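Local coordinates for DHHA1 domain protein (Clostridium perfringens, PDB 3KEW) that probably hydrolyses mischarged alanine tRNA, as a zinc-binding relative of the alanyl-tRNA synthetase editing domain, at residues F133-E143 with I209-H217. Sequence-based numbering, arbitrary orientation.
Sequences FLDEKTIREAE and IKIRRWEKH
Arg140 NH1 binds two acceptors: its bond to the carbonyl O of Ile211, 3.1 Å, links helix 136-152 to strand 209-217, while its salt bridge to Glu143 OE2, 3.0 Å, stays within the helix. The arrangement is a helix packed on an outermost strand of a four-stranded antiparallel sheet, the strand belonging to the threonyl/alanyl tRNA synthetase second additional domain family; the axes of 136-143 and 209-217 approach to 8.9 Å, with 155° between their N-to-C directions. The other carboxylate oxygen, Glu143 OE1, accepts from Ile211 N at 2.8 Å on its anti side, though well out of the carboxylate plane. Both backbone polar groups of Ile211 are thus bonded to helix side chains, while the salt bridge holds those two side chains together. Glu143 reaches the strand because CG lies anti to the backbone N and the chain stays extended. Further along, Trp214 offers one indole face to Ile139, whose CD1 stands 3.4 Å from the centroid of the five-membered ring, 2° off its normal, a CH-pi contact. Ile139 CG2 meets Ile211 CD1 at 3.8 Å, and Ile211 in turn touches Ile223 of strand 220-227, whereas helix 88-112 packs through Phe108 on Leu134 and Ala142. The six-membered ring presents its edge to Glu136 CG and Arg140; guanidinium and indole planes lie 73° apart, with Trp214 CZ3 over the guanidinium face, 3.4 Å from Arg140 NH2.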
loop_
_atom_site.group_PDB
_atom_site.type_symbol
_atom_site.label_atom_id
_atom_site.label_comp_id
_atom_site.label_asym_id
_atom_site.label_seq_id
_atom_site.Cartn_x
_atom_site.Cartn_y
_atom_site.Cartn_z
ATOM N N PHE A 133 13.135 -8.545 22.199
ATOM C CA PHE A 133 12.037 -8.558 23.159
ATOM C C PHE A 133 11.615 -7.119 23.434
ATOM O O PHE A 133 12.456 -6.220 23.557
ATOM C CB PHE A 133 12.461 -9.258 24.462
ATOM C CG PHE A 133 11.498 -9.057 25.617
ATOM C CD1 PHE A 133 10.320 -9.806 25.704
ATOM C CD2 PHE A 133 11.774 -8.124 26.624
ATOM C CE1 PHE A 133 9.426 -9.626 26.768
ATOM C CE2 PHE A 133 10.888 -7.933 27.690
ATOM C CZ PHE A 133 9.711 -8.688 27.761
ATOM N N LEU A 134 10.309 -6.908 23.518
ATOM C CA LEU A 134 9.767 -5.617 23.898
ATOM C C LEU A 134 8.782 -5.817 25.031
ATOM O O LEU A 134 7.925 -6.706 24.974
ATOM C CB LEU A 134 9.054 -4.961 22.715
ATOM C CG LEU A 134 9.812 -4.622 21.436
ATOM C CD1 LEU A 134 8.795 -4.283 20.362
ATOM C CD2 LEU A 134 10.760 -3.464 21.661
ATOM N N ASP A 135 8.901 -4.996 26.065
ATOM C CA ASP A 135 7.928 -5.035 27.150
ATOM C C ASP A 135 6.682 -4.229 26.771
ATOM O O ASP A 135 6.701 -3.470 25.793
ATOM C CB ASP A 135 8.545 -4.564 28.477
ATOM C CG ASP A 135 9.252 -3.219 28.367
ATOM O OD1 ASP A 135 8.700 -2.279 27.758
ATOM O OD2 ASP A 135 10.367 -3.091 28.917
ATOM N N GLU A 136 5.613 -4.398 27.545
ATOM C CA GLU A 136 4.342 -3.710 27.309
ATOM C C GLU A 136 4.492 -2.188 27.329
ATOM O O GLU A 136 3.892 -1.489 26.508
ATOM C CB GLU A 136 3.297 -4.168 28.328
ATOM C CG GLU A 136 1.929 -3.533 28.155
ATOM C CD GLU A 136 0.929 -3.962 29.209
ATOM O OE1 GLU A 136 1.171 -4.975 29.903
ATOM O OE2 GLU A 136 -0.112 -3.282 29.335
ATOM N N LYS A 137 5.318 -1.690 28.245
ATOM C CA LYS A 137 5.575 -0.259 28.368
ATOM C C LYS A 137 6.047 0.372 27.053
ATOM O O LYS A 137 5.494 1.376 26.622
ATOM C CB LYS A 137 6.589 0.011 29.491
ATOM C CG LYS A 137 7.021 1.473 29.607
ATOM C CD LYS A 137 8.008 1.682 30.740
ATOM C CE LYS A 137 8.753 3.000 30.572
ATOM N NZ LYS A 137 9.337 3.490 31.847
ATOM N N THR A 138 7.057 -0.227 26.423
ATOM C CA THR A 138 7.670 0.331 25.209
ATOM C C THR A 138 6.730 0.234 24.011
ATOM O O THR A 138 6.669 1.147 23.193
ATOM C CB THR A 138 9.011 -0.355 24.858
ATOM O OG1 THR A 138 8.834 -1.772 24.880
ATOM C CG2 THR A 138 10.103 0.030 25.858
ATOM N N ILE A 139 5.999 -0.874 23.934
ATOM C CA ILE A 139 5.005 -1.094 22.894
ATOM C C ILE A 139 3.897 -0.039 22.964
ATOM O O ILE A 139 3.592 0.618 21.952
ATOM C CB ILE A 139 4.467 -2.538 22.955
ATOM C CG1 ILE A 139 5.562 -3.510 22.490
ATOM C CG2 ILE A 139 3.183 -2.699 22.112
ATOM C CD1 ILE A 139 5.196 -4.965 22.597
ATOM N N ARG A 140 3.350 0.173 24.165
ATOM C CA ARG A 140 2.304 1.192 24.368
ATOM C C ARG A 140 2.806 2.620 24.148
ATOM O O ARG A 140 2.040 3.476 23.716
ATOM C CB ARG A 140 1.624 1.051 25.738
ATOM C CG ARG A 140 0.819 -0.242 25.924
ATOM C CD ARG A 140 -0.304 -0.368 24.937
ATOM N NE ARG A 140 -0.940 -1.684 25.028
ATOM C CZ ARG A 140 -1.798 -2.175 24.136
ATOM N NH1 ARG A 140 -2.126 -1.470 23.061
ATOM N NH2 ARG A 140 -2.326 -3.381 24.319
ATOM N N GLU A 141 4.088 2.874 24.425
ATOM C CA GLU A 141 4.682 4.178 24.112
ATOM C C GLU A 141 4.806 4.428 22.599
ATOM O O GLU A 141 4.682 5.568 22.135
ATOM C CB GLU A 141 6.046 4.334 24.789
ATOM C CG GLU A 141 5.956 4.691 26.260
ATOM C CD GLU A 141 7.296 4.626 26.988
ATOM O OE1 GLU A 141 8.328 4.304 26.355
ATOM O OE2 GLU A 141 7.311 4.898 28.208
ATOM N N ALA A 142 5.048 3.363 21.833
ATOM C CA ALA A 142 5.130 3.481 20.375
ATOM C C ALA A 142 3.750 3.706 19.752
ATOM O O ALA A 142 3.604 4.543 18.867
ATOM C CB ALA A 142 5.820 2.258 19.768
ATOM N N GLU A 143 2.755 2.962 20.239
ATOM C CA GLU A 143 1.342 3.169 19.903
ATOM C C GLU A 143 0.877 4.613 20.157
ATOM O O GLU A 143 0.211 5.218 19.313
ATOM C CB GLU A 143 0.472 2.194 20.698
ATOM C CG GLU A 143 -1.021 2.214 20.320
ATOM C CD GLU A 143 -1.891 1.384 21.252
ATOM O OE1 GLU A 143 -2.800 0.682 20.762
ATOM O OE2 GLU A 143 -1.677 1.427 22.481
ATOM N N ILE A 209 -4.632 4.418 15.162
ATOM C CA ILE A 209 -3.940 3.136 15.112
ATOM C C ILE A 209 -3.944 2.453 16.496
ATOM O O ILE A 209 -3.629 3.069 17.526
ATOM C CB ILE A 209 -2.505 3.285 14.503
ATOM C CG1 ILE A 209 -1.838 1.932 14.287
ATOM C CG2 ILE A 209 -1.627 4.181 15.351
ATOM C CD1 ILE A 209 -0.871 1.961 13.127
ATOM N N LYS A 210 -4.339 1.186 16.508
ATOM C CA LYS A 210 -4.390 0.417 17.735
ATOM C C LYS A 210 -3.571 -0.861 17.621
ATOM O O LYS A 210 -3.742 -1.633 16.672
ATOM C CB LYS A 210 -5.842 0.067 18.076
ATOM C CG LYS A 210 -6.648 1.241 18.620
ATOM C CD LYS A 210 -8.068 0.816 18.947
ATOM C CE LYS A 210 -8.868 1.951 19.568
ATOM N NZ LYS A 210 -9.380 2.891 18.545
ATOM N N ILE A 211 -2.690 -1.078 18.595
ATOM C CA ILE A 211 -2.020 -2.361 18.756
ATOM C C ILE A 211 -2.933 -3.302 19.552
ATOM O O ILE A 211 -3.366 -2.985 20.662
ATOM C CB ILE A 211 -0.621 -2.190 19.393
ATOM C CG1 ILE A 211 0.315 -1.527 18.380
ATOM C CG2 ILE A 211 -0.064 -3.540 19.903
ATOM C CD1 ILE A 211 1.697 -1.147 18.919
ATOM N N ARG A 212 -3.215 -4.454 18.955
ATOM C CA ARG A 212 -4.169 -5.433 19.470
ATOM C C ARG A 212 -3.560 -6.348 20.524
ATOM O O ARG A 212 -4.101 -6.510 21.623
ATOM C CB ARG A 212 -4.669 -6.303 18.311
ATOM C CG ARG A 212 -5.823 -5.721 17.523
ATOM C CD ARG A 212 -7.136 -6.136 18.150
ATOM N NE ARG A 212 -8.281 -5.738 17.344
ATOM C CZ ARG A 212 -8.858 -6.505 16.424
ATOM N NH1 ARG A 212 -8.397 -7.723 16.175
ATOM N NH2 ARG A 212 -9.899 -6.042 15.752
ATOM N N ARG A 213 -2.438 -6.962 20.153
ATOM C CA ARG A 213 -1.743 -7.974 20.949
ATOM C C ARG A 213 -0.377 -8.184 20.319
ATOM O O ARG A 213 -0.137 -7.733 19.206
ATOM C CB ARG A 213 -2.513 -9.304 20.937
ATOM C CG ARG A 213 -2.861 -9.795 19.545
ATOM C CD ARG A 213 -3.893 -10.907 19.580
ATOM N NE ARG A 213 -3.269 -12.226 19.680
ATOM C CZ ARG A 213 -3.146 -12.935 20.799
ATOM N NH1 ARG A 213 -3.598 -12.473 21.952
ATOM N NH2 ARG A 213 -2.560 -14.120 20.761
ATOM N N TRP A 214 0.510 -8.869 21.031
ATOM C CA TRP A 214 1.842 -9.181 20.529
ATOM C C TRP A 214 2.336 -10.487 21.136
ATOM O O TRP A 214 1.896 -10.878 22.221
ATOM C CB TRP A 214 2.825 -8.048 20.831
ATOM C CG TRP A 214 2.932 -7.724 22.287
ATOM C CD1 TRP A 214 3.816 -8.256 23.183
ATOM C CD2 TRP A 214 2.121 -6.793 23.025
ATOM N NE1 TRP A 214 3.612 -7.711 24.429
ATOM C CE2 TRP A 214 2.575 -6.816 24.363
ATOM C CE3 TRP A 214 1.057 -5.943 22.685
ATOM C CZ2 TRP A 214 2.002 -6.017 25.366
ATOM C CZ3 TRP A 214 0.489 -5.153 23.681
ATOM C CH2 TRP A 214 0.965 -5.195 25.003
ATOM N N GLU A 215 3.235 -11.164 20.428
ATOM C CA GLU A 215 3.909 -12.353 20.954
ATOM C C GLU A 215 5.307 -12.496 20.362
ATOM O O GLU A 215 5.649 -11.819 19.382
ATOM C CB GLU A 215 3.081 -13.627 20.730
ATOM C CG GLU A 215 2.762 -13.952 19.289
ATOM C CD GLU A 215 1.712 -15.048 19.157
ATOM O OE1 GLU A 215 1.868 -15.909 18.269
ATOM O OE2 GLU A 215 0.731 -15.055 19.935
ATOM N N LYS A 216 6.116 -13.358 20.980
ATOM C CA LYS A 216 7.464 -13.617 20.494
ATOM C C LYS A 216 7.409 -14.490 19.239
ATOM O O LYS A 216 6.637 -15.447 19.166
ATOM C CB LYS A 216 8.326 -14.250 21.598
ATOM C CG LYS A 216 9.776 -14.556 21.194
ATOM C CD LYS A 216 10.783 -14.173 22.276
ATOM C CE LYS A 216 11.259 -12.732 22.109
ATOM N NZ LYS A 216 12.421 -12.432 22.988
ATOM N N HIS A 217 8.205 -14.128 18.239
ATOM C CA HIS A 217 8.390 -14.979 17.071
ATOM C C HIS A 217 9.880 -15.060 16.781
ATOM O O HIS A 217 10.476 -14.094 16.286
ATOM C CB HIS A 217 7.619 -14.473 15.849
ATOM C CG HIS A 217 7.596 -15.456 14.721
ATOM N ND1 HIS A 217 8.591 -15.522 13.771
ATOM C CD2 HIS A 217 6.719 -16.443 14.420
ATOM C CE1 HIS A 217 8.320 -16.496 12.921
ATOM N NE2 HIS A 217 7.190 -17.073 13.294
#